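Local coordinates for uncharacterized protein (Helicobacter pylori, PDB 4O5J) that is a sialic acid-binding adhesin, SabA, whose extracellular domain probably attaches the bacterium to sialylated glycans on host cells, at residues S62-N65 / Y66-F70; Y288-A291 / Q292-Q296; A364-V367 / A368-V371; Q261-H264 / T265-A268; I298-A301 / Q302-F305. All blocks are in the same frame, centred on the assembly; numbering follows the deposited sequence.

Interaction 1: residues S62-N65 / Y66-F70; sequences SSLN and YLKSF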
loop_
_atom_site.group_PDB
_atom_site.type_symbol
_atom_site.label_atom_id
_atom_site.label_comp_id
_atom_site.label_asym_id
_atom_site.label_seq_id
_atom_site.Cartn_x
_atom_site.Cartn_y
_atom_site.Cartn_z
ATOM N N SER A 62 11.348 13.088 -22.605
ATOM C CA SER A 62 9.952 12.718 -22.511
ATOM C C SER A 62 9.726 11.812 -21.303
ATOM O O SER A 62 8.770 11.992 -20.549
ATOM C CB SER A 62 9.581 11.972 -23.763
ATOM O OG SER A 62 8.220 11.869 -23.810
ATOM N N SER A 63 10.627 10.842 -21.132
ATOM C CA SER A 63 10.554 9.893 -20.021
ATOM C C SER A 63 10.815 10.595 -18.696
ATOM O O SER A 63 10.129 10.326 -17.691
ATOM C CB SER A 63 11.580 8.777 -20.195
ATOM O OG SER A 63 11.415 8.144 -21.462
ATOM N N LEU A 64 11.797 11.489 -18.683
ATOM C CA LEU A 64 12.109 12.240 -17.453
ATOM C C LEU A 64 10.907 13.079 -17.072
ATOM O O LEU A 64 10.504 13.111 -15.910
ATOM C CB LEU A 64 13.326 13.142 -17.664
ATOM C CG LEU A 64 13.722 13.973 -16.442
ATOM C CD1 LEU A 64 14.036 13.088 -15.236
ATOM C CD2 LEU A 64 14.907 14.868 -16.752
ATOM N N ASN A 65 10.300 13.728 -18.062
ATOM C CA ASN A 65 9.133 14.526 -17.776
ATOM C C ASN A 65 7.965 13.723 -17.173
ATOM O O ASN A 65 7.245 14.226 -16.311
ATOM C CB ASN A 65 8.676 15.302 -18.993
ATOM C CG ASN A 65 7.423 16.129 -18.703
ATOM O OD1 ASN A 65 6.302 15.712 -18.978
ATOM N ND2 ASN A 65 7.607 17.285 -18.095
ATOM N N TYR A 66 7.764 12.485 -17.628
ATOM C CA TYR A 66 6.756 11.645 -17.014
ATOM C C TYR A 66 7.120 11.326 -15.534
ATOM O O TYR A 66 6.291 11.464 -14.623
ATOM C CB TYR A 66 6.585 10.337 -17.815
ATOM C CG TYR A 66 5.842 9.347 -16.961
ATOM C CD1 TYR A 66 4.434 9.425 -16.818
ATOM C CD2 TYR A 66 6.536 8.385 -16.200
ATOM C CE1 TYR A 66 3.753 8.552 -15.998
ATOM C CE2 TYR A 66 5.853 7.496 -15.382
ATOM C CZ TYR A 66 4.478 7.589 -15.270
ATOM O OH TYR A 66 3.816 6.706 -14.438
ATOM N N LEU A 67 8.352 10.870 -15.306
ATOM C CA LEU A 67 8.830 10.542 -13.984
ATOM C C LEU A 67 8.588 11.712 -13.027
ATOM O O LEU A 67 7.944 11.552 -11.954
ATOM C CB LEU A 67 10.309 10.249 -14.070
ATOM C CG LEU A 67 10.827 8.803 -14.045
ATOM C CD1 LEU A 67 9.771 7.791 -14.241
ATOM C CD2 LEU A 67 11.962 8.582 -15.013
ATOM N N LYS A 68 9.061 12.890 -13.425
ATOM C CA LYS A 68 8.958 14.104 -12.589
ATOM C C LYS A 68 7.526 14.495 -12.393
ATOM O O LYS A 68 7.102 14.921 -11.303
ATOM C CB LYS A 68 9.694 15.299 -13.209
ATOM C CG LYS A 68 11.161 15.089 -13.264
ATOM C CD LYS A 68 11.852 16.229 -14.012
ATOM C CE LYS A 68 12.805 17.016 -13.097
ATOM N NZ LYS A 68 12.039 17.879 -12.238
ATOM N N SER A 69 6.736 14.340 -13.437
ATOM C CA SER A 69 5.361 14.737 -13.309
ATOM C C SER A 69 4.620 13.810 -12.294
ATOM O O SER A 69 3.766 14.245 -11.487
ATOM C CB SER A 69 4.771 14.742 -14.691
ATOM O OG SER A 69 3.420 14.998 -14.567
ATOM N N PHE A 70 4.985 12.533 -12.278
ATOM C CA PHE A 70 4.341 11.620 -11.331
ATOM C C PHE A 70 4.776 12.023 -9.919
ATOM O O PHE A 70 3.952 12.103 -9.002
ATOM C CB PHE A 70 4.755 10.189 -11.610
ATOM C CG PHE A 70 4.294 9.216 -10.560
ATOM C CD1 PHE A 70 3.094 8.536 -10.724
ATOM C CD2 PHE A 70 5.042 9.002 -9.405
ATOM C CE1 PHE A 70 2.643 7.630 -9.738
ATOM C CE2 PHE A 70 4.615 8.128 -8.425
ATOM C CZ PHE A 70 3.410 7.431 -8.585
#
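Leu64 O takes the backbone N-H of Lys68 at 2.9 Å between O and N, with an N-H...O angle of 174°. The same oxygen is also brushed by the lysine side chain, whose CG comes within 3.4 Å of Leu64 O. The lysine can run there because its CG stands beside its own backbone N (chi1 -66°). The aliphatic part then passes across the Leu64 side chain, Lys68 CD lying 3.8 Å from Leu64 CG, before the bends at chi3 and chi4 carry NZ away to a weak hydrogen bond with Ser267 OG.

One residue back, Ser63 O receives Leu67 N at 3.0 Å, and apolar atoms crowd round that carbonyl. Leu67 CD2 sits 3.7 Å from Ser63 O, and Tyr66 CB is 3.5 Å from the same atom. Ser63 OG turns back to Leu59 O. Asn65 O has its donor, Ser69 N, 2.9 Å away and above the carbonyl plane, off the lone pairs, and the N-H...O angle of 145° makes this bond less straight than the one at Leu64 O.

Leu67 O accepts from Gln294 NE2 of a neighbouring helix and from Thr71 OG1 of its own, while the Leu67 side chain touches Phe290 and Ala364. This is regular i to i+4 alpha-helix bonding on helix 57-76, with one side of the helix turned into the helical bundle of the adhesion domain.

Interaction 2: residues Y288-A291 / Q292-Q296; sequences YTFA and QNQKQ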
loop_
_atom_site.group_PDB
_atom_site.type_symbol
_atom_site.label_atom_id
_atom_site.label_comp_id
_atom_site.label_asym_id
_atom_site.label_seq_id
_atom_site.Cartn_x
_atom_site.Cartn_y
_atom_site.Cartn_z
ATOM N N TYR A 288 18.318 6.786 -13.516
ATOM C CA TYR A 288 18.066 5.363 -13.355
ATOM C C TYR A 288 17.551 5.038 -11.944
ATOM O O TYR A 288 16.528 4.369 -11.757
ATOM C CB TYR A 288 19.312 4.588 -13.690
ATOM C CG TYR A 288 19.112 3.097 -13.777
ATOM C CD1 TYR A 288 17.875 2.555 -14.099
ATOM C CD2 TYR A 288 20.178 2.228 -13.601
ATOM C CE1 TYR A 288 17.687 1.175 -14.171
ATOM C CE2 TYR A 288 20.011 0.869 -13.680
ATOM C CZ TYR A 288 18.762 0.345 -13.966
ATOM O OH TYR A 288 18.630 -1.005 -14.069
ATOM N N THR A 289 18.241 5.553 -10.946
ATOM C CA THR A 289 17.820 5.424 -9.577
ATOM C C THR A 289 16.448 6.012 -9.391
ATOM O O THR A 289 15.600 5.418 -8.737
ATOM C CB THR A 289 18.787 6.187 -8.673
ATOM O OG1 THR A 289 20.080 5.658 -8.890
ATOM C CG2 THR A 289 18.432 6.013 -7.214
ATOM N N PHE A 290 16.232 7.183 -9.961
ATOM C CA PHE A 290 14.937 7.847 -9.892
ATOM C C PHE A 290 13.828 6.900 -10.391
ATOM O O PHE A 290 12.822 6.650 -9.708
ATOM C CB PHE A 290 14.991 9.098 -10.766
ATOM C CG PHE A 290 13.791 9.990 -10.646
ATOM C CD1 PHE A 290 13.077 10.067 -9.460
ATOM C CD2 PHE A 290 13.377 10.772 -11.729
ATOM C CE1 PHE A 290 11.961 10.900 -9.349
ATOM C CE2 PHE A 290 12.264 11.610 -11.612
ATOM C CZ PHE A 290 11.572 11.690 -10.435
ATOM N N ALA A 291 14.040 6.332 -11.563
ATOM C CA ALA A 291 13.045 5.434 -12.205
ATOM C C ALA A 291 12.846 4.139 -11.405
ATOM O O ALA A 291 11.699 3.763 -11.135
ATOM C CB ALA A 291 13.453 5.160 -13.662
ATOM N N GLN A 292 13.919 3.488 -10.963
ATOM C CA GLN A 292 13.753 2.320 -10.085
ATOM C C GLN A 292 12.941 2.652 -8.883
ATOM O O GLN A 292 11.982 1.920 -8.542
ATOM C CB GLN A 292 15.090 1.798 -9.632
ATOM C CG GLN A 292 15.859 1.172 -10.758
ATOM C CD GLN A 292 17.280 0.833 -10.347
ATOM O OE1 GLN A 292 17.547 -0.221 -9.790
ATOM N NE2 GLN A 292 18.191 1.720 -10.629
ATOM N N ASN A 293 13.271 3.770 -8.230
ATOM C CA ASN A 293 12.565 4.134 -6.968
ATOM C C ASN A 293 11.092 4.345 -7.215
ATOM O O ASN A 293 10.261 3.912 -6.407
ATOM C CB ASN A 293 13.138 5.414 -6.304
ATOM C CG ASN A 293 14.496 5.188 -5.706
ATOM O OD1 ASN A 293 14.875 4.069 -5.392
ATOM N ND2 ASN A 293 15.231 6.247 -5.545
ATOM N N GLN A 294 10.760 5.020 -8.321
ATOM C CA GLN A 294 9.379 5.307 -8.607
ATOM C C GLN A 294 8.640 3.985 -8.946
ATOM O O GLN A 294 7.469 3.841 -8.611
ATOM C CB GLN A 294 9.238 6.280 -9.764
ATOM C CG GLN A 294 7.803 6.755 -9.940
ATOM C CD GLN A 294 7.738 7.953 -10.891
ATOM O OE1 GLN A 294 7.267 7.849 -12.057
ATOM N NE2 GLN A 294 8.241 9.113 -10.412
ATOM N N LYS A 295 9.315 3.029 -9.561
ATOM C CA LYS A 295 8.679 1.725 -9.789
ATOM C C LYS A 295 8.435 1.023 -8.430
ATOM O O LYS A 295 7.355 0.441 -8.195
ATOM C CB LYS A 295 9.508 0.848 -10.721
ATOM C CG LYS A 295 8.749 -0.444 -11.104
ATOM C CD LYS A 295 9.705 -1.437 -11.749
ATOM C CE LYS A 295 9.066 -2.560 -12.591
ATOM N NZ LYS A 295 7.729 -2.938 -12.102
ATOM N N GLN A 296 9.395 1.128 -7.500
ATOM C CA GLN A 296 9.232 0.508 -6.184
ATOM C C GLN A 296 8.052 1.148 -5.443
ATOM O O GLN A 296 7.336 0.481 -4.685
ATOM C CB GLN A 296 10.521 0.639 -5.366
ATOM C CG GLN A 296 10.360 0.045 -4.009
ATOM C CD GLN A 296 9.964 -1.435 -4.080
ATOM O OE1 GLN A 296 10.760 -2.230 -4.526
ATOM N NE2 GLN A 296 8.764 -1.800 -3.632
#
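An i to i+4 amide-aromatic contact on helix 281-309 joins Tyr288 and Gln292. The amide nitrogen of Gln292 lies over the middle of the Tyr288 ring, NE2 being 3.3 Å above its plane, and the ring and amide planes are turned 28° from one another. Gln292 CG starts beside the backbone N (chi1 -69°) and the chain then runs extended, which swings the amide back over the preceding turn. There NE2 also gives a weak hydrogen bond to Tyr288 O, 3.3 Å away, joining the helical bond from Gln292 N to Tyr288 O at 2.9 Å. One carbonyl therefore serves two donors of the same residue.

Helix 281-309 runs among helices 57-76, 241-268 and 343-396 in the all-helical part of the adhesin, and its residues divide accordingly. Tyr288 touches Arg369 and Leu365 and meets the ring of Tyr372, whereas Phe290 touches Leu67 and Ser267. Lys295 reaches out in a salt bridge to Asp362.

Thr289 and Asn293 run alongside each other in the same direction, with Thr289 CG2 3.6 Å from Asn293 ND2. Asn293 CG closes to 3.2 Å from Thr289 O, but the angle from ND2 is too poor for a bond there. Instead ND2 makes a weak hydrogen bond to Asn263 OD1, and Thr289 OG1 bonds to Lys285 O.

Interaction 3: residues A364-V367 / A368-V371; sequences ALSV and ARDV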
loop_
_atom_site.group_PDB
_atom_site.type_symbol
_atom_site.label_atom_id
_atom_site.label_comp_id
_atom_site.label_asym_id
_atom_site.label_seq_id
_atom_site.Cartn_x
_atom_site.Cartn_y
_atom_site.Cartn_z
ATOM N N ALA A 364 9.231 4.239 -18.811
ATOM C CA ALA A 364 10.235 5.253 -18.430
ATOM C C ALA A 364 11.486 4.598 -17.859
ATOM O O ALA A 364 12.586 4.974 -18.216
ATOM C CB ALA A 364 9.692 6.249 -17.442
ATOM N N LEU A 365 11.295 3.600 -16.987
ATOM C CA LEU A 365 12.405 2.867 -16.387
ATOM C C LEU A 365 13.295 2.246 -17.480
ATOM O O LEU A 365 14.549 2.235 -17.384
ATOM C CB LEU A 365 11.900 1.785 -15.455
ATOM C CG LEU A 365 12.993 0.856 -14.935
ATOM C CD1 LEU A 365 13.964 1.622 -14.089
ATOM C CD2 LEU A 365 12.320 -0.211 -14.116
ATOM N N SER A 366 12.654 1.729 -18.522
ATOM C CA SER A 366 13.395 1.122 -19.583
ATOM C C SER A 366 14.385 2.089 -20.284
ATOM O O SER A 366 15.547 1.746 -20.556
ATOM C CB SER A 366 12.424 0.598 -20.622
ATOM O OG SER A 366 12.965 -0.588 -20.962
ATOM N N VAL A 367 13.901 3.283 -20.604
ATOM C CA VAL A 367 14.725 4.296 -21.228
ATOM C C VAL A 367 15.834 4.711 -20.250
ATOM O O VAL A 367 16.997 4.879 -20.650
ATOM C CB VAL A 367 13.871 5.501 -21.624
ATOM C CG1 VAL A 367 14.732 6.642 -22.199
ATOM C CG2 VAL A 367 12.765 5.025 -22.592
ATOM N N ALA A 368 15.492 4.823 -18.977
ATOM C CA ALA A 368 16.499 5.239 -17.970
ATOM C C ALA A 368 17.610 4.188 -17.888
ATOM O O ALA A 368 18.795 4.536 -17.805
ATOM C CB ALA A 368 15.865 5.430 -16.602
ATOM N N ARG A 369 17.223 2.902 -17.897
ATOM C CA ARG A 369 18.190 1.840 -17.845
ATOM C C ARG A 369 19.112 1.929 -19.065
ATOM O O ARG A 369 20.340 1.733 -18.959
ATOM C CB ARG A 369 17.488 0.483 -17.766
ATOM C CG ARG A 369 18.418 -0.735 -17.838
ATOM C CD ARG A 369 17.692 -2.033 -17.379
ATOM N NE ARG A 369 16.316 -2.040 -17.836
ATOM C CZ ARG A 369 15.236 -2.206 -17.035
ATOM N NH1 ARG A 369 15.371 -2.403 -15.705
ATOM N NH2 ARG A 369 13.996 -2.196 -17.552
ATOM N N ASP A 370 18.546 2.236 -20.232
ATOM C CA ASP A 370 19.379 2.323 -21.441
ATOM C C ASP A 370 20.360 3.507 -21.354
ATOM O O ASP A 370 21.517 3.405 -21.778
ATOM C CB ASP A 370 18.503 2.506 -22.666
ATOM C CG ASP A 370 17.621 1.248 -22.979
ATOM O OD1 ASP A 370 17.973 0.100 -22.558
ATOM O OD2 ASP A 370 16.567 1.396 -23.666
ATOM N N VAL A 371 19.889 4.642 -20.850
ATOM C CA VAL A 371 20.770 5.823 -20.621
ATOM C C VAL A 371 21.890 5.399 -19.717
ATOM O O VAL A 371 23.036 5.669 -19.995
ATOM C CB VAL A 371 19.996 7.019 -20.035
ATOM C CG1 VAL A 371 20.933 8.141 -19.521
ATOM C CG2 VAL A 371 19.022 7.556 -21.078
HETATM O O HOH W 1 16.117 -1.195 -21.129
#
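From Ala364 to Val371 the backbone is a regular alpha helix, with four successive i to i+4 bonds, of which Arg369 N to Leu365 O, at 2.8 Å, is the shortest. The side chains of Leu365 and Arg369 pass obliquely over each other. Arg369 is bent at chi3 (38°), which folds its guanidinium back along the helix until NH1 lies 4.1 Å from Leu365 CG and one face of the group looks at Leu365 O.

A single water ties this turn together. It sits at the guanidinium edge, in plane, as a weak, 3.4 Å acceptor for Arg369 NE. The same water donates to Asp370 OD1 at 2.7 Å and to Ser366 O at 3.1 Å, and it is also bonded to Ser366 OG. It forms a bridge, weak on the arginine side, that may ease the charges of arginine and aspartate without a direct salt bridge. Asp370 CG stands beside its own backbone N (chi1 -67°), and its OD2 comes within 3.3 Å of Ser366 O, an acceptor-acceptor approach. The carboxylate is buried but well supplied, since Ser50 OG bonds to OD1 and Asn53 ND2 to OD2.

Val371 CG2 rests 3.4 Å from Val367 O on the apolar side. That side, with Ala364 and Val367 against helix 57-76 and Leu365 against helix 281-309, is typical of a long helix packed into an alpha-helical bundle.

Interaction 4: residues Q261-H264 / T265-A268; sequences QSNH and TLSA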
loop_
_atom_site.group_PDB
_atom_site.type_symbol
_atom_site.label_atom_id
_atom_site.label_comp_id
_atom_site.label_asym_id
_atom_site.label_seq_id
_atom_site.Cartn_x
_atom_site.Cartn_y
_atom_site.Cartn_z
ATOM N N GLN A 261 9.240 10.630 -0.545
ATOM C CA GLN A 261 9.939 11.871 -0.137
ATOM C C GLN A 261 11.367 11.870 -0.647
ATOM O O GLN A 261 11.795 12.875 -1.203
ATOM C CB GLN A 261 9.847 12.039 1.348
ATOM C CG GLN A 261 8.359 12.104 1.750
ATOM C CD GLN A 261 8.155 11.987 3.259
ATOM O OE1 GLN A 261 8.994 11.419 3.962
ATOM N NE2 GLN A 261 7.032 12.516 3.765
ATOM N N SER A 262 12.092 10.733 -0.564
ATOM C CA SER A 262 13.479 10.669 -1.129
ATOM C C SER A 262 13.414 10.979 -2.588
ATOM O O SER A 262 14.256 11.670 -3.114
ATOM C CB SER A 262 14.138 9.316 -1.003
ATOM O OG SER A 262 14.144 8.959 0.349
ATOM N N ASN A 263 12.392 10.500 -3.247
ATOM C CA ASN A 263 12.371 10.643 -4.700
ATOM C C ASN A 263 12.047 12.056 -5.160
ATOM O O ASN A 263 12.527 12.509 -6.217
ATOM C CB ASN A 263 11.379 9.671 -5.312
ATOM C CG ASN A 263 11.993 8.833 -6.397
ATOM O OD1 ASN A 263 13.206 8.705 -6.490
ATOM N ND2 ASN A 263 11.143 8.201 -7.199
ATOM N N HIS A 264 11.234 12.755 -4.380
ATOM C CA HIS A 264 10.970 14.147 -4.665
ATOM C C HIS A 264 12.270 14.950 -4.569
ATOM O O HIS A 264 12.530 15.871 -5.362
ATOM C CB HIS A 264 9.934 14.705 -3.689
ATOM C CG HIS A 264 9.691 16.171 -3.899
ATOM N ND1 HIS A 264 10.160 17.137 -3.024
ATOM C CD2 HIS A 264 9.069 16.848 -4.962
ATOM C CE1 HIS A 264 9.814 18.360 -3.486
ATOM N NE2 HIS A 264 9.146 18.190 -4.682
ATOM N N THR A 265 13.105 14.594 -3.600
ATOM C CA THR A 265 14.432 15.190 -3.454
ATOM C C THR A 265 15.292 14.908 -4.669
ATOM O O THR A 265 15.914 15.820 -5.220
ATOM C CB THR A 265 15.144 14.717 -2.151
ATOM O OG1 THR A 265 14.337 15.109 -1.043
ATOM C CG2 THR A 265 16.534 15.375 -1.988
ATOM N N LEU A 266 15.332 13.647 -5.082
ATOM C CA LEU A 266 16.139 13.235 -6.213
ATOM C C LEU A 266 15.652 13.941 -7.477
ATOM O O LEU A 266 16.468 14.429 -8.277
ATOM C CB LEU A 266 16.062 11.711 -6.379
ATOM C CG LEU A 266 16.936 11.158 -7.478
ATOM C CD1 LEU A 266 18.403 11.669 -7.266
ATOM C CD2 LEU A 266 16.840 9.652 -7.430
ATOM N N SER A 267 14.340 14.048 -7.631
ATOM C CA SER A 267 13.785 14.759 -8.755
ATOM C C SER A 267 14.369 16.172 -8.919
ATOM O O SER A 267 14.596 16.626 -10.037
ATOM C CB SER A 267 12.300 14.896 -8.565
ATOM O OG SER A 267 11.739 15.473 -9.721
ATOM N N ALA A 268 14.579 16.871 -7.805
ATOM C CA ALA A 268 15.031 18.262 -7.838
ATOM C C ALA A 268 16.383 18.408 -8.547
ATOM O O ALA A 268 16.605 19.420 -9.154
ATOM C CB ALA A 268 15.097 18.875 -6.427
HETATM O O HOH W 2 11.764 16.191 -0.935
#
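His264 sets its ring anti to the backbone N (chi1 177°) and Thr265 turns its OG1 beside its own N (chi1 -60°), and in these positions both polar groups can hold one water. It lies in the plane of the imidazole at the ring edge, 2.8 Å from His264 ND1, and is equally close to Thr265 OG1. A weak third bond from the same water, 3.3 Å long, ends on Gln261 O. That carbonyl is already the acceptor of Thr265 N in the regular helical pattern, so the water binds the side chains to the preceding turn.

Asn263 and Leu266 cross at a slant on another side of the helix. Asn263 chi1 is -127°, away from the usual staggered values, and this places OD1 3.9 Å from Leu266 CD2. Both ends of the amide bond weakly to helix 281-309, OD1 to Asn293 and ND2 to Phe290 O.

Leu266 N bonds to Ser262 O at 3.0 Å. Ser267 N bonds to Asn263 O at 2.8 Å, and Ser267 CB lies 3.4 Å from both Asn263 O and His264 O. The bonding then slackens: Ala268 N is shared weakly between His264 O and Thr265 O.

Helix 241-268 lies with Asn263, Leu266 and Ser267 against helix 281-309. Towards helix 57-76, Gln261 touches Tyr75, and the His264 ring stacks on Tyr75 and touches Thr71.

Interaction 5: residues I298-A301 / Q302-F305; sequences ISYA and QDIF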
loop_
_atom_site.group_PDB
_atom_site.type_symbol
_atom_site.label_atom_id
_atom_site.label_comp_id
_atom_site.label_asym_id
_atom_site.label_seq_id
_atom_site.Cartn_x
_atom_site.Cartn_y
_atom_site.Cartn_z
ATOM N N ILE A 298 5.232 2.366 -6.839
ATOM C CA ILE A 298 4.081 1.737 -7.450
ATOM C C ILE A 298 3.937 0.304 -6.950
ATOM O O ILE A 298 2.841 -0.174 -6.684
ATOM C CB ILE A 298 4.194 1.719 -8.983
ATOM C CG1 ILE A 298 4.236 3.146 -9.558
ATOM C CG2 ILE A 298 3.054 0.926 -9.575
ATOM C CD1 ILE A 298 3.059 3.961 -9.149
ATOM N N SER A 299 5.055 -0.371 -6.804
ATOM C CA SER A 299 5.041 -1.729 -6.402
ATOM C C SER A 299 4.546 -1.846 -4.932
ATOM O O SER A 299 3.804 -2.799 -4.593
ATOM C CB SER A 299 6.432 -2.289 -6.621
ATOM O OG SER A 299 6.444 -3.473 -5.946
ATOM N N TYR A 300 4.938 -0.891 -4.068
ATOM C CA TYR A 300 4.413 -0.883 -2.699
ATOM C C TYR A 300 2.913 -0.674 -2.718
ATOM O O TYR A 300 2.185 -1.274 -1.919
ATOM C CB TYR A 300 5.032 0.228 -1.861
ATOM C CG TYR A 300 6.424 -0.090 -1.330
ATOM C CD1 TYR A 300 6.739 -1.364 -0.834
ATOM C CD2 TYR A 300 7.412 0.886 -1.302
ATOM C CE1 TYR A 300 8.001 -1.636 -0.346
ATOM C CE2 TYR A 300 8.678 0.625 -0.813
ATOM C CZ TYR A 300 8.969 -0.614 -0.334
ATOM O OH TYR A 300 10.250 -0.809 0.126
ATOM N N ALA A 301 2.441 0.206 -3.590
ATOM C CA ALA A 301 0.985 0.440 -3.698
ATOM C C ALA A 301 0.317 -0.864 -4.160
ATOM O O ALA A 301 -0.748 -1.253 -3.663
ATOM C CB ALA A 301 0.679 1.522 -4.691
ATOM N N GLN A 302 0.951 -1.576 -5.075
ATOM C CA GLN A 302 0.393 -2.847 -5.497
ATOM C C GLN A 302 0.353 -3.819 -4.318
ATOM O O GLN A 302 -0.640 -4.526 -4.158
ATOM C CB GLN A 302 1.175 -3.389 -6.660
ATOM C CG GLN A 302 0.772 -4.785 -7.015
ATOM C CD GLN A 302 1.324 -5.112 -8.323
ATOM O OE1 GLN A 302 0.663 -4.940 -9.331
ATOM N NE2 GLN A 302 2.541 -5.570 -8.335
ATOM N N ASP A 303 1.408 -3.851 -3.483
ATOM C CA ASP A 303 1.413 -4.729 -2.315
ATOM C C ASP A 303 0.204 -4.439 -1.452
ATOM O O ASP A 303 -0.471 -5.355 -0.958
ATOM C CB ASP A 303 2.677 -4.532 -1.487
ATOM C CG ASP A 303 3.956 -5.020 -2.197
ATOM O OD1 ASP A 303 3.830 -5.930 -3.045
ATOM O OD2 ASP A 303 5.104 -4.528 -1.889
ATOM N N ILE A 304 -0.106 -3.153 -1.264
ATOM C CA ILE A 304 -1.262 -2.808 -0.413
ATOM C C ILE A 304 -2.586 -3.271 -1.048
ATOM O O ILE A 304 -3.447 -3.784 -0.369
ATOM C CB ILE A 304 -1.276 -1.293 -0.095
ATOM C CG1 ILE A 304 -0.170 -0.984 0.928
ATOM C CG2 ILE A 304 -2.646 -0.866 0.437
ATOM C CD1 ILE A 304 0.464 0.290 0.580
ATOM N N PHE A 305 -2.739 -3.063 -2.351
ATOM C CA PHE A 305 -3.922 -3.541 -3.031
ATOM C C PHE A 305 -4.068 -5.063 -2.827
ATOM O O PHE A 305 -5.150 -5.554 -2.446
ATOM C CB PHE A 305 -3.956 -3.173 -4.512
ATOM C CG PHE A 305 -5.112 -3.862 -5.223
ATOM C CD1 PHE A 305 -6.427 -3.449 -5.007
ATOM C CD2 PHE A 305 -4.906 -4.977 -5.995
ATOM C CE1 PHE A 305 -7.504 -4.090 -5.609
ATOM C CE2 PHE A 305 -5.991 -5.627 -6.627
ATOM C CZ PHE A 305 -7.293 -5.197 -6.427
HETATM O O HOH W 3 7.389 -4.610 -3.243
HETATM O O HOH W 4 4.274 -5.605 -5.963
#
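The side chains of Asp303 and Ser299, one turn apart on helix 281-309, are joined through two waters. Ser299 OG bonds to both, at 3.1 Å and 3.0 Å. The first water donates to Asp303 OD2 at 2.7 Å; the second donates to Asp303 OD1 and accepts from Gln302 NE2 at 2.9 Å. Each carboxylate oxygen thus has a donor, and the serine hydroxyl has two water partners. Asp303 CG stands beside its own backbone N (chi1 -68°), which swings the carboxylate back over Ser299 O. Both acid oxygens are then 3.5 Å from that carbonyl, acceptor facing acceptor, and the waters probably offset this.

The backbone is satisfied as in any alpha helix, by i to i+4 bonds such as Asp303 N to Ser299 O at 2.8 Å. In the bundle this helix touches two others: Tyr300 meets Ile252, Gln255 and Ala256 of helix 241-268, while Ile298, Gln302 and Phe305 lean on helix 343-396.

Tyr300 and Asp303 meet obliquely, with ring and carboxylate planes 65° apart. OD2 comes to the ring edge, near its plane, 3.7 Å from Tyr300 CD1. Ile304 bends its chain back so that CD1 reaches 3.4 Å from Tyr300 O, itself the acceptor of Ile304 N, and its side chain also touches Leu253 and Ile350.

In the fold
Followed from the N terminus, the chain passes interaction 1 on helix 57-76, interaction 4 on helix 241-268, then interactions 2 and 5 in turn on helix 281-309, and interaction 3 on helix 343-396. Each is local to its helix and closes no loop, and none nests in or crosses another. What joins them is helix packing. Interaction 2 touches interactions 1, 3 and 4 across helix interfaces and adjoins interaction 5 in sequence; interaction 1 meets all four others. Interactions 3 and 4 do not touch, their nearest atoms about 10 Å apart, and interaction 5 reaches interaction 1 through Phe70 and Ile298.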